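Phenylalanine/tyrosine ammonia-lyase (Rhodosporidium toruloides, PDB 1Y2M) catalyses the non-oxidative deamination of L-phenylalanine and L-tyrosine to trans-cinnamic and p-coumaric acid, the committing step of phenylpropanoid metabolism, as a homotetramer. Local coordinates at residues I552-F560 with R570-L581. Residues are numbered along the deposited sequence; the frame is centred on the assembly and turned at random.
Sequences IVSLIDQHF and RDELVEKVNKTL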
ATOM      1  N   ILE B 552       1.627  54.897 -20.841  1.00 14.33           N
ATOM      2  CA  ILE B 552       2.896  54.593 -21.539  1.00 13.03           C
ATOM      3  C   ILE B 552       3.011  55.423 -22.803  1.00 14.42           C
ATOM      4  O   ILE B 552       4.003  56.131 -23.030  1.00 14.20           O
ATOM      5  CB  ILE B 552       2.968  53.111 -21.885  1.00 13.62           C
ATOM      6  CG1 ILE B 552       3.235  52.303 -20.626  1.00 19.01           C
ATOM      7  CG2 ILE B 552       4.101  52.801 -22.939  1.00 16.64           C
ATOM      8  CD1 ILE B 552       2.899  50.839 -20.766  1.00 22.27           C
ATOM      9  N   VAL B 553       1.973  55.337 -23.616  1.00 15.36           N
ATOM     10  CA  VAL B 553       1.942  56.090 -24.864  1.00 14.60           C
ATOM     11  C   VAL B 553       2.147  57.574 -24.577  1.00 12.37           C
ATOM     12  O   VAL B 553       2.920  58.270 -25.250  1.00 14.07           O
ATOM     13  CB  VAL B 553       0.624  55.831 -25.613  1.00 12.92           C
ATOM     14  CG1 VAL B 553       0.537  56.717 -26.848  1.00 18.05           C
ATOM     15  CG2 VAL B 553       0.504  54.353 -25.982  1.00 13.22           C
ATOM     16  N   SER B 554       1.416  58.082 -23.595  1.00 14.29           N
ATOM     17  CA  SER B 554       1.444  59.488 -23.264  1.00 12.78           C
ATOM     18  C   SER B 554       2.814  59.968 -22.816  1.00 13.02           C
ATOM     19  O   SER B 554       3.287  61.030 -23.234  1.00 12.13           O
ATOM     20  CB  SER B 554       0.426  59.769 -22.171  1.00 17.73           C
ATOM     21  OG  SER B 554       0.583  61.092 -21.680  1.00 25.80           O
ATOM     22  N   LEU B 555       3.455  59.169 -21.952  1.00 11.80           N
ATOM     23  CA  LEU B 555       4.791  59.522 -21.450  1.00 13.99           C
ATOM     24  C   LEU B 555       5.818  59.466 -22.568  1.00 11.31           C
ATOM     25  O   LEU B 555       6.707  60.304 -22.639  1.00 12.39           O
ATOM     26  CB  LEU B 555       5.206  58.605 -20.297  1.00 17.52           C
ATOM     27  CG  LEU B 555       4.603  58.993 -18.942  1.00 24.55           C
ATOM     28  CD1 LEU B 555       4.667  57.829 -17.961  1.00 29.87           C
ATOM     29  CD2 LEU B 555       5.261  60.246 -18.367  1.00 30.09           C
ATOM     30  N   ILE B 556       5.703  58.458 -23.429  1.00 14.38           N
ATOM     31  CA  ILE B 556       6.555  58.364 -24.620  1.00 13.08           C
ATOM     32  C   ILE B 556       6.374  59.608 -25.501  1.00 12.84           C
ATOM     33  O   ILE B 556       7.336  60.177 -26.028  1.00 10.27           O
ATOM     34  CB  ILE B 556       6.254  57.071 -25.409  1.00 13.08           C
ATOM     35  CG1 ILE B 556       6.959  55.871 -24.773  1.00 14.12           C
ATOM     36  CG2 ILE B 556       6.647  57.190 -26.865  1.00 13.41           C
ATOM     37  CD1 ILE B 556       6.642  54.550 -25.463  1.00 14.05           C
ATOM     38  N   ASP B 557       5.134  60.041 -25.678  1.00 10.02           N
ATOM     39  CA  ASP B 557       4.907  61.245 -26.494  1.00 11.58           C
ATOM     40  C   ASP B 557       5.493  62.483 -25.858  1.00 11.76           C
ATOM     41  O   ASP B 557       6.143  63.310 -26.527  1.00 12.91           O
ATOM     42  CB  ASP B 557       3.417  61.472 -26.731  1.00 15.06           C
ATOM     43  CG  ASP B 557       2.854  60.538 -27.751  1.00 21.44           C
ATOM     44  OD1 ASP B 557       3.645  59.971 -28.542  1.00 20.08           O
ATOM     45  OD2 ASP B 557       1.617  60.393 -27.781  1.00 20.10           O
ATOM     46  N   GLN B 558       5.252  62.626 -24.566  1.00 10.28           N
ATOM     47  CA  GLN B 558       5.725  63.766 -23.837  1.00 12.85           C
ATOM     48  C   GLN B 558       7.247  63.853 -23.864  1.00 10.93           C
ATOM     49  O   GLN B 558       7.801  64.943 -24.086  1.00 12.81           O
ATOM     50  CB  GLN B 558       5.229  63.711 -22.411  1.00 12.94           C
ATOM     51  CG  GLN B 558       5.688  64.866 -21.538  1.00 19.69           C
ATOM     52  CD  GLN B 558       5.237  64.731 -20.079  1.00 23.17           C
ATOM     53  OE1 GLN B 558       4.818  63.651 -19.632  1.00 30.35           O
ATOM     54  NE2 GLN B 558       5.332  65.833 -19.330  1.00 31.67           N
ATOM     55  N   HIS B 559       7.921  62.723 -23.668  1.00 11.73           N
ATOM     56  CA  HIS B 559       9.382  62.742 -23.520  1.00 10.22           C
ATOM     57  C   HIS B 559      10.113  62.716 -24.842  1.00  9.09           C
ATOM     58  O   HIS B 559      11.129  63.379 -24.998  1.00 10.24           O
ATOM     59  CB  HIS B 559       9.847  61.607 -22.575  1.00  8.57           C
ATOM     60  CG  HIS B 559       9.517  61.883 -21.148  1.00 10.37           C
ATOM     61  ND1 HIS B 559      10.407  62.475 -20.283  1.00 12.04           N
ATOM     62  CD2 HIS B 559       8.356  61.767 -20.466  1.00  9.17           C
ATOM     63  CE1 HIS B 559       9.831  62.641 -19.106  1.00 10.68           C
ATOM     64  NE2 HIS B 559       8.583  62.226 -19.191  1.00 13.89           N
ATOM     65  N   PHE B 560       9.601  61.932 -25.787  1.00  9.26           N
ATOM     66  CA  PHE B 560      10.316  61.618 -27.000  1.00  9.42           C
ATOM     67  C   PHE B 560       9.643  62.097 -28.268  1.00  9.68           C
ATOM     68  O   PHE B 560      10.244  62.022 -29.331  1.00 11.28           O
ATOM     69  CB  PHE B 560      10.473  60.111 -27.121  1.00 10.31           C
ATOM     70  CG  PHE B 560      11.096  59.441 -25.909  1.00  9.75           C
ATOM     71  CD1 PHE B 560      12.127  60.051 -25.178  1.00 10.96           C
ATOM     72  CD2 PHE B 560      10.647  58.197 -25.507  1.00 12.90           C
ATOM     73  CE1 PHE B 560      12.698  59.393 -24.078  1.00  6.51           C
ATOM     74  CE2 PHE B 560      11.213  57.568 -24.432  1.00 11.88           C
ATOM     75  CZ  PHE B 560      12.241  58.156 -23.739  1.00  9.28           C
ATOM     76  N   ARG B 570       7.696  55.879 -33.957  1.00 11.98           N
ATOM     77  CA  ARG B 570       6.733  55.842 -32.834  1.00 15.02           C
ATOM     78  C   ARG B 570       5.997  54.509 -32.665  1.00 15.97           C
ATOM     79  O   ARG B 570       5.954  53.950 -31.559  1.00 13.98           O
ATOM     80  CB  ARG B 570       5.754  56.994 -32.928  1.00 17.48           C
ATOM     81  CG  ARG B 570       4.745  57.019 -31.790  1.00 16.02           C
ATOM     82  CD  ARG B 570       4.094  58.382 -31.721  1.00 25.34           C
ATOM     83  NE  ARG B 570       2.990  58.484 -30.752  1.00 21.47           N
ATOM     84  CZ  ARG B 570       1.736  58.081 -30.976  1.00 31.12           C
ATOM     85  NH1 ARG B 570       1.400  57.436 -32.090  1.00 38.14           N
ATOM     86  NH2 ARG B 570       0.819  58.271 -30.043  1.00 27.86           N
ATOM     87  N   ASP B 571       5.386  54.004 -33.740  1.00 17.55           N
ATOM     88  CA  ASP B 571       4.760  52.668 -33.719  1.00 18.76           C
ATOM     89  C   ASP B 571       5.724  51.633 -33.197  1.00 17.29           C
ATOM     90  O   ASP B 571       5.403  50.870 -32.296  1.00 17.06           O
ATOM     91  CB  ASP B 571       4.366  52.224 -35.129  1.00 21.73           C
ATOM     92  CG  ASP B 571       2.949  52.525 -35.459  1.00 27.23           C
ATOM     93  OD1 ASP B 571       2.385  53.449 -34.817  1.00 38.84           O
ATOM     94  OD2 ASP B 571       2.426  51.841 -36.386  1.00 32.76           O
ATOM     95  N   GLU B 572       6.913  51.596 -33.786  1.00 16.67           N
ATOM     96  CA  GLU B 572       7.901  50.611 -33.387  1.00 15.05           C
ATOM     97  C   GLU B 572       8.223  50.733 -31.889  1.00 11.91           C
ATOM     98  O   GLU B 572       8.334  49.728 -31.175  1.00 11.55           O
ATOM     99  CB  GLU B 572       9.186  50.785 -34.200  1.00 16.96           C
ATOM    100  CG  GLU B 572      10.186  49.682 -33.975  1.00 17.98           C
ATOM    101  CD  GLU B 572      11.555  49.905 -34.614  1.00 16.70           C
ATOM    102  OE1 GLU B 572      11.767  50.912 -35.348  1.00 19.67           O
ATOM    103  OE2 GLU B 572      12.426  49.044 -34.369  1.00 30.37           O
ATOM    104  N   LEU B 573       8.413  51.973 -31.433  1.00  9.85           N
ATOM    105  CA  LEU B 573       8.840  52.164 -30.046  1.00 11.46           C
ATOM    106  C   LEU B 573       7.770  51.706 -29.065  1.00 11.70           C
ATOM    107  O   LEU B 573       8.055  51.026 -28.068  1.00  9.75           O
ATOM    108  CB  LEU B 573       9.173  53.622 -29.751  1.00 13.30           C
ATOM    109  CG  LEU B 573       9.736  53.848 -28.328  1.00 12.15           C
ATOM    110  CD1 LEU B 573      11.100  53.166 -28.196  1.00 11.83           C
ATOM    111  CD2 LEU B 573       9.848  55.290 -27.943  1.00 12.20           C
ATOM    112  N   VAL B 574       6.532  52.147 -29.314  1.00 12.19           N
ATOM    113  CA  VAL B 574       5.432  51.785 -28.408  1.00 11.60           C
ATOM    114  C   VAL B 574       5.289  50.268 -28.360  1.00 12.54           C
ATOM    115  O   VAL B 574       5.130  49.673 -27.279  1.00 13.74           O
ATOM    116  CB  VAL B 574       4.102  52.395 -28.846  1.00  9.95           C
ATOM    117  CG1 VAL B 574       2.990  51.854 -27.965  1.00 11.12           C
ATOM    118  CG2 VAL B 574       4.149  53.882 -28.742  1.00  8.78           C
ATOM    119  N   GLU B 575       5.336  49.644 -29.530  1.00 13.47           N
ATOM    120  CA  GLU B 575       5.176  48.198 -29.597  1.00 14.56           C
ATOM    121  C   GLU B 575       6.270  47.520 -28.783  1.00 12.20           C
ATOM    122  O   GLU B 575       5.988  46.607 -28.037  1.00 12.41           O
ATOM    123  CB  GLU B 575       5.234  47.672 -31.042  1.00 14.71           C
ATOM    124  CG  GLU B 575       5.223  46.131 -31.128  1.00 20.41           C
ATOM    125  CD  GLU B 575       5.692  45.590 -32.488  1.00 29.02           C
ATOM    126  OE1 GLU B 575       6.880  45.814 -32.862  1.00 50.14           O
ATOM    127  OE2 GLU B 575       4.876  44.904 -33.160  1.00 53.60           O
ATOM    128  N   LYS B 576       7.525  47.939 -28.987  1.00 11.55           N
ATOM    129  CA  LYS B 576       8.666  47.217 -28.425  1.00 13.93           C
ATOM    130  C   LYS B 576       8.818  47.507 -26.937  1.00 10.57           C
ATOM    131  O   LYS B 576       9.170  46.609 -26.145  1.00 12.30           O
ATOM    132  CB  LYS B 576       9.937  47.536 -29.210  1.00 14.08           C
ATOM    133  CG  LYS B 576       9.965  46.889 -30.609  1.00 18.07           C
ATOM    134  CD  LYS B 576      11.347  47.054 -31.259  1.00 20.04           C
ATOM    135  CE  LYS B 576      11.403  46.565 -32.687  1.00 27.26           C
ATOM    136  NZ  LYS B 576      10.878  45.199 -32.803  1.00 40.51           N
ATOM    137  N   VAL B 577       8.503  48.721 -26.515  1.00  8.55           N
ATOM    138  CA  VAL B 577       8.497  49.061 -25.073  1.00  9.02           C
ATOM    139  C   VAL B 577       7.441  48.230 -24.354  1.00  9.57           C
ATOM    140  O   VAL B 577       7.727  47.643 -23.324  1.00 10.82           O
ATOM    141  CB  VAL B 577       8.335  50.580 -24.804  1.00 12.36           C
ATOM    142  CG1 VAL B 577       7.900  50.877 -23.378  1.00  9.94           C
ATOM    143  CG2 VAL B 577       9.643  51.288 -25.081  1.00 10.04           C
ATOM    144  N   ASN B 578       6.243  48.137 -24.910  1.00 11.11           N
ATOM    145  CA  ASN B 578       5.205  47.289 -24.329  1.00 13.93           C
ATOM    146  C   ASN B 578       5.637  45.840 -24.229  1.00 12.01           C
ATOM    147  O   ASN B 578       5.399  45.169 -23.213  1.00 13.69           O
ATOM    148  CB  ASN B 578       3.904  47.396 -25.158  1.00 14.38           C
ATOM    149  CG  ASN B 578       3.139  48.723 -24.961  1.00 16.28           C
ATOM    150  OD1 ASN B 578       3.268  49.401 -23.957  1.00 24.19           O
ATOM    151  ND2 ASN B 578       2.318  49.066 -25.941  1.00 21.18           N
ATOM    152  N   LYS B 579       6.326  45.327 -25.237  1.00 11.75           N
ATOM    153  CA  LYS B 579       6.693  43.944 -25.204  1.00 13.56           C
ATOM    154  C   LYS B 579       7.775  43.719 -24.155  1.00 13.21           C
ATOM    155  O   LYS B 579       7.765  42.710 -23.458  1.00 16.30           O
ATOM    156  CB  LYS B 579       7.206  43.474 -26.539  1.00 13.81           C
ATOM    157  CG  LYS B 579       6.153  43.398 -27.635  1.00 22.77           C
ATOM    158  CD  LYS B 579       6.573  42.635 -28.919  1.00 24.13           C
ATOM    159  CE  LYS B 579       8.059  42.346 -29.051  1.00 38.66           C
ATOM    160  NZ  LYS B 579       8.463  41.108 -28.304  1.00 45.62           N
ATOM    161  N   THR B 580       8.696  44.671 -24.054  1.00 11.49           N
ATOM    162  CA  THR B 580       9.773  44.510 -23.079  1.00 12.62           C
ATOM    163  C   THR B 580       9.204  44.567 -21.654  1.00 11.32           C
ATOM    164  O   THR B 580       9.573  43.754 -20.777  1.00 12.43           O
ATOM    165  CB  THR B 580      10.810  45.600 -23.269  1.00 12.98           C
ATOM    166  OG1 THR B 580      11.464  45.436 -24.541  1.00 11.19           O
ATOM    167  CG2 THR B 580      11.845  45.622 -22.101  1.00 14.07           C
ATOM    168  N   LEU B 581       8.319  45.521 -21.409  1.00 10.62           N
ATOM    169  CA  LEU B 581       7.696  45.625 -20.089  1.00 11.13           C
ATOM    170  C   LEU B 581       6.904  44.349 -19.736  1.00 13.02           C
ATOM    171  O   LEU B 581       7.024  43.784 -18.641  1.00 15.61           O
ATOM    172  CB  LEU B 581       6.805  46.836 -20.023  1.00 11.10           C
ATOM    173  CG  LEU B 581       7.463  48.212 -20.089  1.00 11.80           C
ATOM    174  CD1 LEU B 581       6.381  49.244 -20.376  1.00 13.29           C
ATOM    175  CD2 LEU B 581       8.218  48.506 -18.779  1.00 11.32           C
TER
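Ile556 lies across Leu573 and Val574 at the tightly packed side of this helical hairpin, in which the end of the long helix 506-560 turns through a short loop into helix 570-587. The two segments run at 131° to each other, their axes 10.6 Å apart at closest. Ile556 CG2 meets Leu573 CD2 at 3.9 Å, and its CD1 reaches on to Val574 CG2. The same Leu573 methyl also serves Phe560, touching CD2. At the other end Ile552 CD1 meets Leu581 CD1 tip to tip at 3.8 Å and also lies beside Asn578 OD1, a methyl against an amide oxygen. Trp625 of helix 619-646 and Val611 of helix 593-611 pack against this apolar layer, making it part of a helical bundle far from the annotated sites.

The more exposed side is mixed. Val553 CG2 meets Val574 CG1 where the backbones come closest, CA to CA 6.6 Å. Beside them Arg570, extended from CG to NE with CG anti to the backbone N (chi1 -179°), grips Asp557 side-on: NE donates to OD1 at 2.7 Å and NH2 to OD2 at 3.2 Å. Both oxygens use syn lone pairs, and carboxylate and guanidinium are nearly coplanar, 16° apart. Val553 CG1 borders Arg570 NH2. The paired bonds hold the guanidinium flat, and each charge probably offsets the other, while apolar side chains make most of the contact.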